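Local coordinates for protein TipC2 (Streptococcus intermedius B196, PDB 6DHX) that probably acts as an immunity protein that neutralises a cognate antibacterial toxin exported through the type VII secretion system, at residues A[19-23]-A[110-115]; A[25-30]-A[80-84]; A[121-125]-A[140-144]; A[162-168]-A[180-184]. One frame throughout, in Å; residues are numbered along the deposited sequence.

Contact 1: residues A[19-23]-A[110-115]. With SO4 (sulfate ion), chain D.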
loop_
_atom_site.group_PDB
_atom_site.type_symbol
_atom_site.label_atom_id
_atom_site.label_comp_id
_atom_site.label_asym_id
_atom_site.label_seq_id
_atom_site.Cartn_x
_atom_site.Cartn_y
_atom_site.Cartn_z
ATOM N N LYS A 19 13.694 3.937 -11.270
ATOM C CA LYS A 19 14.643 4.709 -10.459
ATOM C C LYS A 19 14.569 4.333 -8.979
ATOM O O LYS A 19 15.462 4.727 -8.193
ATOM C CB LYS A 19 14.405 6.230 -10.637
ATOM C CG LYS A 19 14.798 6.799 -12.020
ATOM C CD LYS A 19 15.040 8.315 -11.958
ATOM C CE LYS A 19 15.254 8.946 -13.339
ATOM N NZ LYS A 19 15.849 10.362 -13.226
ATOM N N ASN A 20 13.569 3.560 -8.601
ATOM C CA ASN A 20 13.376 3.098 -7.237
ATOM C C ASN A 20 12.489 1.853 -7.260
ATOM O O ASN A 20 11.940 1.459 -8.301
ATOM C CB ASN A 20 12.734 4.210 -6.378
ATOM C CG ASN A 20 11.426 4.656 -6.959
ATOM O OD1 ASN A 20 10.490 3.859 -7.024
ATOM N ND2 ASN A 20 11.361 5.918 -7.422
ATOM N N ILE A 21 12.301 1.262 -6.073
ATOM C CA ILE A 21 11.610 -0.013 -5.993
ATOM C C ILE A 21 10.145 0.121 -6.360
ATOM O O ILE A 21 9.545 -0.844 -6.863
ATOM C CB ILE A 21 11.777 -0.628 -4.580
ATOM C CG1 ILE A 21 11.304 -2.073 -4.580
ATOM C CG2 ILE A 21 11.026 0.244 -3.501
ATOM C CD1 ILE A 21 11.826 -2.874 -3.348
ATOM N N PHE A 22 9.542 1.294 -6.152
ATOM C CA PHE A 22 8.134 1.473 -6.496
ATOM C C PHE A 22 7.960 1.576 -8.010
ATOM O O PHE A 22 7.000 1.031 -8.553
ATOM C CB PHE A 22 7.560 2.721 -5.789
ATOM C CG PHE A 22 7.786 2.650 -4.287
ATOM C CD1 PHE A 22 7.047 1.735 -3.520
ATOM C CD2 PHE A 22 8.805 3.357 -3.699
ATOM C CE1 PHE A 22 7.312 1.561 -2.154
ATOM C CE2 PHE A 22 9.088 3.191 -2.311
ATOM C CZ PHE A 22 8.328 2.289 -1.554
ATOM N N ASP A 23 8.866 2.284 -8.695
ATOM C CA ASP A 23 8.875 2.235 -10.166
ATOM C C ASP A 23 8.983 0.793 -10.651
ATOM O O ASP A 23 8.398 0.415 -11.668
ATOM C CB ASP A 23 10.077 2.979 -10.762
ATOM C CG ASP A 23 9.968 4.490 -10.710
ATOM O OD1 ASP A 23 8.867 5.079 -10.638
ATOM O OD2 ASP A 23 11.060 5.128 -10.789
ATOM N N TYR A 110 2.568 5.901 -3.950
ATOM C CA TYR A 110 3.707 6.324 -4.745
ATOM C C TYR A 110 3.195 6.904 -6.060
ATOM O O TYR A 110 2.606 6.177 -6.874
ATOM C CB TYR A 110 4.645 5.154 -5.001
ATOM C CG TYR A 110 5.725 5.533 -5.983
ATOM C CD1 TYR A 110 6.823 6.288 -5.549
ATOM C CD2 TYR A 110 5.640 5.156 -7.323
ATOM C CE1 TYR A 110 7.815 6.635 -6.428
ATOM C CE2 TYR A 110 6.643 5.492 -8.233
ATOM C CZ TYR A 110 7.733 6.234 -7.763
ATOM O OH TYR A 110 8.776 6.619 -8.588
ATOM N N THR A 111 3.427 8.215 -6.270
ATOM C CA THR A 111 2.939 8.916 -7.445
ATOM C C THR A 111 4.065 8.933 -8.476
ATOM O O THR A 111 5.194 9.322 -8.163
ATOM C CB THR A 111 2.451 10.332 -7.109
ATOM O OG1 THR A 111 3.272 10.956 -6.079
ATOM C CG2 THR A 111 1.008 10.221 -6.552
ATOM N N ARG A 112 3.763 8.428 -9.668
ATOM C CA ARG A 112 4.776 8.253 -10.712
ATOM C C ARG A 112 5.338 9.575 -11.191
ATOM O O ARG A 112 6.537 9.674 -11.485
ATOM C CB ARG A 112 4.156 7.511 -11.912
ATOM C CG ARG A 112 3.991 6.006 -11.588
ATOM C CD ARG A 112 5.285 5.257 -11.925
ATOM N NE ARG A 112 5.537 5.188 -13.368
ATOM C CZ ARG A 112 6.615 4.620 -13.901
ATOM N NH1 ARG A 112 7.565 4.126 -13.088
ATOM N NH2 ARG A 112 6.719 4.539 -15.268
ATOM N N GLN A 113 4.490 10.583 -11.341
ATOM C CA GLN A 113 4.930 11.781 -12.052
ATOM C C GLN A 113 5.921 12.636 -11.259
ATOM O O GLN A 113 6.635 13.428 -11.885
ATOM C CB GLN A 113 3.752 12.654 -12.506
ATOM C CG GLN A 113 2.807 11.898 -13.522
ATOM C CD GLN A 113 3.588 11.202 -14.637
ATOM O OE1 GLN A 113 4.365 11.827 -15.327
ATOM N NE2 GLN A 113 3.428 9.902 -14.755
ATOM N N ASP A 114 6.010 12.475 -9.937
ATOM C CA ASP A 114 6.947 13.244 -9.129
ATOM C C ASP A 114 7.804 12.310 -8.285
ATOM O O ASP A 114 8.493 12.777 -7.348
ATOM C CB ASP A 114 6.202 14.272 -8.267
ATOM C CG ASP A 114 5.186 13.621 -7.331
ATOM O OD1 ASP A 114 5.110 12.373 -7.288
ATOM O OD2 ASP A 114 4.471 14.379 -6.635
ATOM N N ARG A 115 7.792 11.004 -8.608
ATOM C CA ARG A 115 8.566 9.977 -7.910
ATOM C C ARG A 115 8.517 10.177 -6.400
ATOM O O ARG A 115 9.541 10.293 -5.727
ATOM C CB ARG A 115 10.021 9.961 -8.422
ATOM C CG ARG A 115 10.084 9.461 -9.904
ATOM C CD ARG A 115 11.525 9.147 -10.401
ATOM N NE ARG A 115 11.643 9.157 -11.911
ATOM C CZ ARG A 115 11.275 8.157 -12.730
ATOM N NH1 ARG A 115 11.444 8.283 -14.040
ATOM N NH2 ARG A 115 10.729 7.026 -12.269
HETATM S S SO4 D . 4.340 6.821 -16.675
HETATM O O1 SO4 D . 4.107 6.871 -15.244
HETATM O O2 SO4 D . 5.430 7.687 -17.052
HETATM O O3 SO4 D . 3.101 7.191 -17.339
HETATM O O4 SO4 D . 4.767 5.512 -17.013
HETATM O O HOH W 1 7.862 7.353 -12.327
#
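The capped start of helix 21-32 meets the end of strand 102-111 through Asn20 and Tyr110. Asn20, short and able to accept and donate, suits the N-cap: its OD1 accepts from Asp23 N at 2.8 Å, with a weak bond from Phe22 N. The other half of the amide faces the strand. Asn20 ND2 gives Tyr110 OH a nearly straight bond (2.9 Å, N-H...O angle 171°) with the hydroxyl in the amide plane, and it also donates to Gln185 O.

Tyr110 OH in turn donates to Asp23 OD1 at 2.6 Å, from above the carboxylate plane. With CG anti to the backbone N (chi1 172°), the Tyr110 ring extends toward the first helical turn, and Phe22 CB sits over one face, 3.5 Å from the ring centroid. The helix thus packs onto the sheet beside the loop that leads from strand 102-111 into strand 116-127, and Asp23 ties that loop down with a salt-bridge network. Its OD1 receives a weak bond from Arg112 NH1 and a hydrogen bond from water 1, which also donates to Arg112 O. OD2 uses its anti lone pair for Lys19 N (2.9 Å) and faces the edge of the Arg115 guanidinium in a salt bridge whose modelled length is doubtfully short. The aliphatic part of Lys19 lies over one guanidinium face, CD 3.5 Å from Arg115 NE. Bent at chi2 and chi3, Arg112 turns its NE and NH2 to a sulfate ion, probably from the crystallisation liquor; Arg112 NH2 to SO4 O4 is 2.8 Å.

Contact 2: residues A[25-30]-A[80-84]; sequences IYQETE and DFSFL
Tyr26 and Phe83 meet as a T-shaped pair, their planes 84° apart: the edge of Phe83 points at the face of Tyr26, and the ring centroids are 5.1 Å apart. Tyr26 CG stands anti to the backbone N (chi1 179°), which lays the ring along the helix flank toward the strand end and lets the hydroxyl bond to Asn88 ND2. Phe83 is itself sandwiched. Glu30 CG sits over the centre of one face, 3.9 Å from the ring centroid, and Phe81 CB lies over the opposite face; the methylenes of Glu30 cover the ring while its carboxylate leads off.

Thr29 treats Phe81 likewise, with CG2 above the ring centre, 3.7 Å from the centroid. Its OG1 donates to Ile25 O (2.8 Å), a bond that settles a buried hydroxyl within the helix and would favour the rotation that puts the methyl over the ring. Ile25 CG2 adds contact at the ring edge, 3.7 Å from Phe81 CZ. One aromatic from the strand and one from the turn after it thus pack against Ile25, Tyr26, Thr29 and Glu30. Such packing belongs to an alpha helix laid across the antiparallel part of a mixed sheet, here with the local axes 10.1 Å apart and crossing at -80°.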
loop_
_atom_site.group_PDB
_atom_site.type_symbol
_atom_site.label_atom_id
_atom_site.label_comp_id
_atom_site.label_asym_id
_atom_site.label_seq_id
_atom_site.Cartn_x
_atom_site.Cartn_y
_atom_site.Cartn_z
ATOM N N ILE A 25 8.076 -2.071 -9.233
ATOM C CA ILE A 25 6.782 -2.736 -9.064
ATOM C C ILE A 25 5.756 -2.214 -10.073
ATOM O O ILE A 25 5.034 -3.009 -10.701
ATOM C CB ILE A 25 6.255 -2.562 -7.627
ATOM C CG1 ILE A 25 7.193 -3.250 -6.611
ATOM C CG2 ILE A 25 4.825 -3.151 -7.518
ATOM C CD1 ILE A 25 6.946 -2.771 -5.092
ATOM N N TYR A 26 5.669 -0.891 -10.222
ATOM C CA TYR A 26 4.693 -0.302 -11.140
ATOM C C TYR A 26 4.957 -0.788 -12.568
ATOM O O TYR A 26 4.039 -1.250 -13.270
ATOM C CB TYR A 26 4.776 1.235 -11.056
ATOM C CG TYR A 26 3.821 1.948 -11.983
ATOM C CD1 TYR A 26 4.146 2.140 -13.334
ATOM C CD2 TYR A 26 2.588 2.458 -11.507
ATOM C CE1 TYR A 26 3.249 2.786 -14.183
ATOM C CE2 TYR A 26 1.691 3.103 -12.366
ATOM C CZ TYR A 26 2.036 3.265 -13.683
ATOM O OH TYR A 26 1.215 3.904 -14.559
ATOM N N GLN A 27 6.215 -0.680 -13.013
ATOM C CA GLN A 27 6.517 -0.981 -14.419
ATOM C C GLN A 27 6.400 -2.463 -14.706
ATOM O O GLN A 27 5.961 -2.855 -15.791
ATOM C CB GLN A 27 7.926 -0.469 -14.763
ATOM C CG GLN A 27 7.928 1.080 -14.733
ATOM C CD GLN A 27 9.278 1.718 -15.012
ATOM O OE1 GLN A 27 9.608 2.733 -14.390
ATOM N NE2 GLN A 27 10.072 1.153 -15.954
ATOM N N GLU A 28 6.859 -3.314 -13.784
ATOM C CA GLU A 28 6.748 -4.736 -14.101
ATOM C C GLU A 28 5.291 -5.173 -14.045
ATOM O O GLU A 28 4.892 -6.053 -14.825
ATOM C CB GLU A 28 7.600 -5.546 -13.140
ATOM C CG GLU A 28 7.597 -7.069 -13.376
ATOM C CD GLU A 28 8.268 -7.542 -14.660
ATOM O OE1 GLU A 28 8.915 -6.753 -15.375
ATOM O OE2 GLU A 28 8.170 -8.763 -14.902
ATOM N N THR A 29 4.500 -4.565 -13.149
ATOM C CA THR A 29 3.073 -4.921 -13.136
ATOM C C THR A 29 2.376 -4.411 -14.372
ATOM O O THR A 29 1.584 -5.145 -14.956
ATOM C CB THR A 29 2.382 -4.418 -11.858
ATOM O OG1 THR A 29 3.071 -4.969 -10.729
ATOM C CG2 THR A 29 0.860 -4.898 -11.855
ATOM N N GLU A 30 2.682 -3.182 -14.830
ATOM C CA GLU A 30 2.027 -2.710 -16.035
ATOM C C GLU A 30 2.427 -3.539 -17.262
ATOM O O GLU A 30 1.609 -3.746 -18.184
ATOM C CB GLU A 30 2.357 -1.213 -16.242
ATOM C CG GLU A 30 1.430 -0.588 -17.307
ATOM C CD GLU A 30 1.945 -0.779 -18.744
ATOM O OE1 GLU A 30 3.161 -1.034 -18.915
ATOM O OE2 GLU A 30 1.137 -0.689 -19.709
ATOM N N ASP A 80 -3.020 -1.465 -4.834
ATOM C CA ASP A 80 -3.842 -1.059 -5.973
ATOM C C ASP A 80 -2.970 -0.351 -6.996
ATOM O O ASP A 80 -2.102 0.428 -6.626
ATOM C CB ASP A 80 -4.971 -0.100 -5.551
ATOM C CG ASP A 80 -6.092 -0.802 -4.836
ATOM O OD1 ASP A 80 -6.328 -1.966 -5.136
ATOM O OD2 ASP A 80 -6.703 -0.225 -3.901
ATOM N N PHE A 81 -3.230 -0.579 -8.282
ATOM C CA PHE A 81 -2.490 0.076 -9.361
ATOM C C PHE A 81 -3.404 0.999 -10.152
ATOM O O PHE A 81 -4.501 0.575 -10.540
ATOM C CB PHE A 81 -1.932 -1.001 -10.305
ATOM C CG PHE A 81 -0.847 -1.800 -9.681
ATOM C CD1 PHE A 81 -1.148 -2.870 -8.843
ATOM C CD2 PHE A 81 0.493 -1.454 -9.881
ATOM C CE1 PHE A 81 -0.130 -3.635 -8.206
ATOM C CE2 PHE A 81 1.516 -2.189 -9.254
ATOM C CZ PHE A 81 1.197 -3.279 -8.386
ATOM N N SER A 82 -2.980 2.255 -10.360
ATOM C CA SER A 82 -3.758 3.204 -11.161
ATOM C C SER A 82 -2.870 3.570 -12.331
ATOM O O SER A 82 -1.919 4.343 -12.176
ATOM C CB SER A 82 -4.169 4.455 -10.379
ATOM O OG SER A 82 -4.999 4.090 -9.288
ATOM N N PHE A 83 -3.152 2.984 -13.483
ATOM C CA PHE A 83 -2.309 3.233 -14.650
ATOM C C PHE A 83 -2.836 4.331 -15.555
ATOM O O PHE A 83 -2.063 4.904 -16.346
ATOM C CB PHE A 83 -2.201 1.970 -15.512
ATOM C CG PHE A 83 -1.576 0.795 -14.846
ATOM C CD1 PHE A 83 -0.373 0.913 -14.154
ATOM C CD2 PHE A 83 -2.176 -0.479 -14.969
ATOM C CE1 PHE A 83 0.225 -0.198 -13.571
ATOM C CE2 PHE A 83 -1.591 -1.579 -14.379
ATOM C CZ PHE A 83 -0.386 -1.457 -13.689
ATOM N N LEU A 84 -4.133 4.599 -15.513
ATOM C CA LEU A 84 -4.779 5.361 -16.575
ATOM C C LEU A 84 -4.996 6.835 -16.246
ATOM O O LEU A 84 -5.284 7.610 -17.164
ATOM C CB LEU A 84 -6.155 4.742 -16.886
ATOM C CG LEU A 84 -6.289 3.667 -17.956
ATOM C CD1 LEU A 84 -5.120 2.715 -18.015
ATOM C CD2 LEU A 84 -7.637 2.920 -17.811
#

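Contact 3: residues A[121-125]-A[140-144]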
loop_
_atom_site.group_PDB
_atom_site.type_symbol
_atom_site.label_atom_id
_atom_site.label_comp_id
_atom_site.label_asym_id
_atom_site.label_seq_id
_atom_site.Cartn_x
_atom_site.Cartn_y
_atom_site.Cartn_z
ATOM N N VAL A 121 -2.126 8.358 7.338
ATOM C CA VAL A 121 -2.859 7.549 8.317
ATOM C C VAL A 121 -4.329 7.934 8.291
ATOM O O VAL A 121 -4.667 9.133 8.346
ATOM C CB VAL A 121 -2.344 7.759 9.753
ATOM C CG1 VAL A 121 -2.896 6.694 10.600
ATOM C CG2 VAL A 121 -0.885 7.742 9.821
ATOM N N LYS A 122 -5.194 6.931 8.281
ATOM C CA LYS A 122 -6.636 7.105 8.319
ATOM C C LYS A 122 -7.214 6.181 9.385
ATOM O O LYS A 122 -6.538 5.281 9.909
ATOM C CB LYS A 122 -7.255 6.782 6.941
ATOM C CG LYS A 122 -6.748 7.647 5.772
ATOM C CD LYS A 122 -7.386 7.151 4.459
ATOM C CE LYS A 122 -6.783 7.802 3.193
ATOM N NZ LYS A 122 -5.720 8.757 3.532
ATOM N N ILE A 123 -8.492 6.388 9.692
ATOM C CA ILE A 123 -9.213 5.594 10.665
ATOM C C ILE A 123 -10.441 5.000 9.987
ATOM O O ILE A 123 -11.060 5.641 9.134
ATOM C CB ILE A 123 -9.622 6.459 11.889
ATOM C CG1 ILE A 123 -8.365 6.905 12.658
ATOM C CG2 ILE A 123 -10.583 5.733 12.752
ATOM C CD1 ILE A 123 -7.661 5.743 13.430
ATOM N N ALA A 124 -10.780 3.766 10.345
ATOM C CA ALA A 124 -12.061 3.165 9.987
ATOM C C ALA A 124 -12.845 2.853 11.254
ATOM O O ALA A 124 -12.311 2.229 12.179
ATOM C CB ALA A 124 -11.859 1.876 9.164
ATOM N N LEU A 125 -14.102 3.304 11.301
ATOM C CA LEU A 125 -15.030 2.983 12.381
ATOM C C LEU A 125 -16.001 1.924 11.899
ATOM O O LEU A 125 -16.647 2.103 10.864
ATOM C CB LEU A 125 -15.816 4.212 12.826
ATOM C CG LEU A 125 -15.008 5.390 13.327
ATOM C CD1 LEU A 125 -15.970 6.453 13.887
ATOM C CD2 LEU A 125 -14.027 4.916 14.382
ATOM N N VAL A 140 -8.065 11.889 13.230
ATOM C CA VAL A 140 -7.204 10.706 13.212
ATOM C C VAL A 140 -6.296 10.701 14.433
ATOM O O VAL A 140 -6.193 9.692 15.152
ATOM C CB VAL A 140 -6.381 10.646 11.919
ATOM C CG1 VAL A 140 -5.287 9.506 12.028
ATOM C CG2 VAL A 140 -7.287 10.346 10.702
ATOM N N ARG A 141 -5.619 11.830 14.690
ATOM C CA ARG A 141 -4.723 11.881 15.840
ATOM C C ARG A 141 -5.464 11.668 17.162
ATOM O O ARG A 141 -4.900 11.073 18.086
ATOM C CB ARG A 141 -3.942 13.196 15.865
ATOM C CG ARG A 141 -2.967 13.298 14.681
ATOM C CD ARG A 141 -2.180 14.614 14.713
ATOM N NE ARG A 141 -1.163 14.630 15.764
ATOM C CZ ARG A 141 -0.293 15.630 15.958
ATOM N NH1 ARG A 141 -0.304 16.704 15.174
ATOM N NH2 ARG A 141 0.621 15.525 16.918
ATOM N N ALA A 142 -6.723 12.104 17.278
ATOM C CA ALA A 142 -7.468 11.833 18.510
ATOM C C ALA A 142 -7.661 10.329 18.732
ATOM O O ALA A 142 -7.545 9.842 19.869
ATOM C CB ALA A 142 -8.823 12.554 18.505
ATOM N N TYR A 143 -7.992 9.587 17.669
ATOM C CA TYR A 143 -8.117 8.143 17.808
ATOM C C TYR A 143 -6.782 7.527 18.170
ATOM O O TYR A 143 -6.721 6.607 19.000
ATOM C CB TYR A 143 -8.653 7.506 16.521
ATOM C CG TYR A 143 -10.123 7.684 16.341
ATOM C CD1 TYR A 143 -11.032 6.846 16.995
ATOM C CD2 TYR A 143 -10.615 8.720 15.544
ATOM C CE1 TYR A 143 -12.400 7.043 16.857
ATOM C CE2 TYR A 143 -11.965 8.929 15.403
ATOM C CZ TYR A 143 -12.852 8.087 16.045
ATOM O OH TYR A 143 -14.197 8.303 15.868
ATOM N N LEU A 144 -5.702 7.967 17.506
ATOM C CA LEU A 144 -4.399 7.367 17.795
ATOM C C LEU A 144 -4.024 7.604 19.249
ATOM O O LEU A 144 -3.585 6.676 19.948
ATOM C CB LEU A 144 -3.323 7.928 16.864
ATOM C CG LEU A 144 -3.571 7.649 15.386
ATOM C CD1 LEU A 144 -2.458 8.290 14.578
ATOM C CD2 LEU A 144 -3.595 6.125 15.095
#
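Val140 O accepts the helical bond from Leu144 N at 3.0 Å, and these two residues, with Tyr143 between them, make up the helix face that lies on Val121, Ile123 and Leu125. That bond stays within the helix, the strand's backbone pairs with its sheet neighbours, and what crosses is almost all hydrocarbon.

Val140, branched and compact, lies opposite Ile123, where the backbones come closest, the CA atoms of Val140 and Ile123 being 6.1 Å apart. Its methyls also reach Val121: CG1 is 4.0 Å from Val121 CG1, and CG2 rests 3.7 Å from Val121 O. Ile123 occupies the middle. With CG1 beside the backbone N (chi1 -67°), it sends CD1 to Tyr143 CB, 3.7 Å away, while its other branch, CG2, stands over one face of the Tyr143 ring at 4.2 Å from the centroid, a loose CH-pi contact. Leu144 CD1 reaches Val121 CG1 at 4.3 Å at the Val121 end.

At the Leu125 end, Leu125 and Tyr143 cross at about a right angle. Leu125 CD2 lies 3.6 Å from Tyr143 CE1 and CD1 comes close to the phenol oxygen. Strand 116-127 turns into strand 130-134 as a beta hairpin, and helix 137-146 folds back over it at 73° to the local strand direction, also touching Ile134. With no polar bond between the two segments, their mutual hold rests on shape and dispersion, so branched aliphatics with one large ring suit it well.

Contact 4: residues A[162-168]-A[180-184]; sequences VNQKVLK and PKDYG
Asn163 and Tyr183 both set CG anti to the carbonyl carbon (chi1 -74° and -70°), and this brings the amide of one and the phenol of the other together from directions about a right angle apart. The Tyr183 hydroxyl donates to Asn163 OD1 at 2.5 Å, lying in the carbonyl plane on a lone pair, while OD1 sits at the ring edge. Water 2 joins the pair a second time: it accepts from Asn163 ND2 at 2.9 Å and donates to Tyr183 OH. Beyond the pair, Tyr158 OH bonds the same hydroxyl and Asn163 ND2 also bonds to Glu159 OE1, so asparagine serves as acceptor and donor at once in a largely buried place.

Beside this polar group Leu167 supplies an apolar contact, its CD1 3.4 Å from Tyr183 CE1. Pro180 lies against the helix backbone. Its CB packs 3.4 Å from Asn163 O, and its CG is 4.0 Å from Leu167 CB; a compact, apolar ring suits packing this close to the backbone.

The helix is not regular here. Leu167 N bonds to Val162 O (2.8 Å), five residues back, which makes a pi-type turn, and the next bond, Lys168 N to Asn163 O, is weak. The loop that follows helix 151-173 folds back onto this widened turn before entering strand 187-190. Tyr183 thereby couples the two kinds of packing: its ring lies against leucine, while the short bond to OD1 and the water bridge probably restrain how the ring and the asparagine amide are turned toward each other.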
loop_
_atom_site.group_PDB
_atom_site.type_symbol
_atom_site.label_atom_id
_atom_site.label_comp_id
_atom_site.label_asym_id
_atom_site.label_seq_id
_atom_site.Cartn_x
_atom_site.Cartn_y
_atom_site.Cartn_z
ATOM N N VAL A 162 5.077 -2.949 5.309
ATOM C CA VAL A 162 5.536 -2.537 3.975
ATOM C C VAL A 162 6.933 -3.084 3.701
ATOM O O VAL A 162 7.187 -3.656 2.643
ATOM C CB VAL A 162 5.501 -1.009 3.783
ATOM C CG1 VAL A 162 6.111 -0.621 2.373
ATOM C CG2 VAL A 162 4.050 -0.491 3.855
ATOM N N ASN A 163 7.878 -2.857 4.626
ATOM C CA ASN A 163 9.245 -3.263 4.293
ATOM C C ASN A 163 9.454 -4.767 4.432
ATOM O O ASN A 163 9.959 -5.420 3.510
ATOM C CB ASN A 163 10.235 -2.482 5.163
ATOM C CG ASN A 163 10.358 -1.037 4.692
ATOM O OD1 ASN A 163 10.031 -0.729 3.542
ATOM N ND2 ASN A 163 10.846 -0.164 5.550
ATOM N N GLN A 164 9.077 -5.332 5.573
ATOM C CA GLN A 164 9.399 -6.718 5.897
ATOM C C GLN A 164 8.398 -7.703 5.318
ATOM O O GLN A 164 8.613 -8.930 5.390
ATOM C CB GLN A 164 9.495 -6.893 7.436
ATOM C CG GLN A 164 10.700 -6.146 8.058
ATOM C CD GLN A 164 11.932 -6.271 7.161
ATOM O OE1 GLN A 164 12.298 -7.380 6.738
ATOM N NE2 GLN A 164 12.546 -5.135 6.829
ATOM N N LYS A 165 7.327 -7.220 4.706
ATOM C CA LYS A 165 6.380 -8.151 4.124
ATOM C C LYS A 165 6.158 -7.825 2.650
ATOM O O LYS A 165 6.587 -8.608 1.777
ATOM C CB LYS A 165 5.063 -8.152 4.914
ATOM C CG LYS A 165 4.087 -9.263 4.518
ATOM C CD LYS A 165 2.973 -9.336 5.575
ATOM C CE LYS A 165 1.959 -10.399 5.245
ATOM N NZ LYS A 165 2.550 -11.790 5.284
ATOM N N VAL A 166 5.535 -6.687 2.338
ATOM C CA VAL A 166 5.182 -6.400 0.936
ATOM C C VAL A 166 6.429 -6.286 0.071
ATOM O O VAL A 166 6.516 -6.897 -1.006
ATOM C CB VAL A 166 4.344 -5.114 0.823
ATOM C CG1 VAL A 166 4.120 -4.770 -0.680
ATOM C CG2 VAL A 166 3.002 -5.258 1.591
ATOM N N LEU A 167 7.392 -5.470 0.494
ATOM C CA LEU A 167 8.557 -5.265 -0.370
ATOM C C LEU A 167 9.484 -6.477 -0.324
ATOM O O LEU A 167 10.140 -6.810 -1.327
ATOM C CB LEU A 167 9.315 -3.985 0.005
ATOM C CG LEU A 167 8.535 -2.676 -0.236
ATOM C CD1 LEU A 167 9.401 -1.449 0.145
ATOM C CD2 LEU A 167 8.077 -2.548 -1.741
ATOM N N LYS A 168 9.545 -7.162 0.805
ATOM C CA LYS A 168 10.344 -8.391 0.862
ATOM C C LYS A 168 9.730 -9.463 -0.047
ATOM O O LYS A 168 10.445 -10.205 -0.746
ATOM C CB LYS A 168 10.422 -8.870 2.311
ATOM C CG LYS A 168 11.388 -10.023 2.521
ATOM C CD LYS A 168 11.388 -10.456 3.975
ATOM C CE LYS A 168 12.534 -11.406 4.293
ATOM N NZ LYS A 168 12.541 -11.742 5.737
ATOM N N PRO A 180 14.159 -3.608 0.426
ATOM C CA PRO A 180 13.376 -2.929 1.479
ATOM C C PRO A 180 14.172 -1.959 2.307
ATOM O O PRO A 180 13.569 -1.140 3.010
ATOM C CB PRO A 180 12.880 -4.088 2.354
ATOM C CG PRO A 180 12.800 -5.281 1.361
ATOM C CD PRO A 180 14.076 -5.072 0.542
ATOM N N LYS A 181 15.498 -2.059 2.331
ATOM C CA LYS A 181 16.274 -1.082 3.085
ATOM C C LYS A 181 16.955 -0.057 2.181
ATOM O O LYS A 181 17.593 0.864 2.684
ATOM C CB LYS A 181 17.291 -1.774 3.991
ATOM C CG LYS A 181 18.364 -2.527 3.261
ATOM C CD LYS A 181 19.582 -2.736 4.179
ATOM C CE LYS A 181 20.322 -4.017 3.830
ATOM N NZ LYS A 181 21.453 -4.267 4.765
ATOM N N ASP A 182 16.790 -0.154 0.859
ATOM C CA ASP A 182 17.347 0.872 -0.026
ATOM C C ASP A 182 16.373 1.023 -1.183
ATOM O O ASP A 182 16.437 0.270 -2.164
ATOM C CB ASP A 182 18.731 0.560 -0.555
ATOM C CG ASP A 182 19.168 1.579 -1.613
ATOM O OD1 ASP A 182 18.723 2.777 -1.547
ATOM O OD2 ASP A 182 19.900 1.163 -2.542
ATOM N N TYR A 183 15.484 2.003 -1.057
ATOM C CA TYR A 183 14.421 2.114 -2.054
ATOM C C TYR A 183 14.922 2.642 -3.391
ATOM O O TYR A 183 14.221 2.483 -4.392
ATOM C CB TYR A 183 13.345 3.096 -1.578
ATOM C CG TYR A 183 12.471 2.667 -0.433
ATOM C CD1 TYR A 183 12.453 1.347 0.023
ATOM C CD2 TYR A 183 11.626 3.588 0.169
ATOM C CE1 TYR A 183 11.617 0.965 1.064
ATOM C CE2 TYR A 183 10.789 3.234 1.208
ATOM C CZ TYR A 183 10.786 1.940 1.658
ATOM O OH TYR A 183 9.941 1.631 2.693
ATOM N N GLY A 184 16.053 3.350 -3.411
ATOM C CA GLY A 184 16.477 4.053 -4.609
ATOM C C GLY A 184 16.124 5.527 -4.555
ATOM O O GLY A 184 16.024 6.106 -3.471
HETATM O O HOH W 2 11.596 2.668 5.255
#

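How the contacts relate
Contacts 1, 2 and 4 form one connected region around helix 21-32. Contact 2 is nested in the chain loop closed by contact 1, and the two join where Arg112 NH1 lies 2.8 Å from Gln27 OE1, a probable hydrogen bond. Contact 4 meets contact 1 through Ile21 N and Tyr183 O, also 2.8 Å apart, and meets contact 2 where Ile25 CD1 packs 3.5 Å from Leu167 CD2. The sulfate held in contact 1 lies about 4 Å from the Tyr26 side chain and is probably from the crystallisation liquor, so it marks no known site. Contact 3 stands apart, its centre 25 to 28 Å from the other three, yet its strand belongs to the same sheet that contacts 1 and 2 reach.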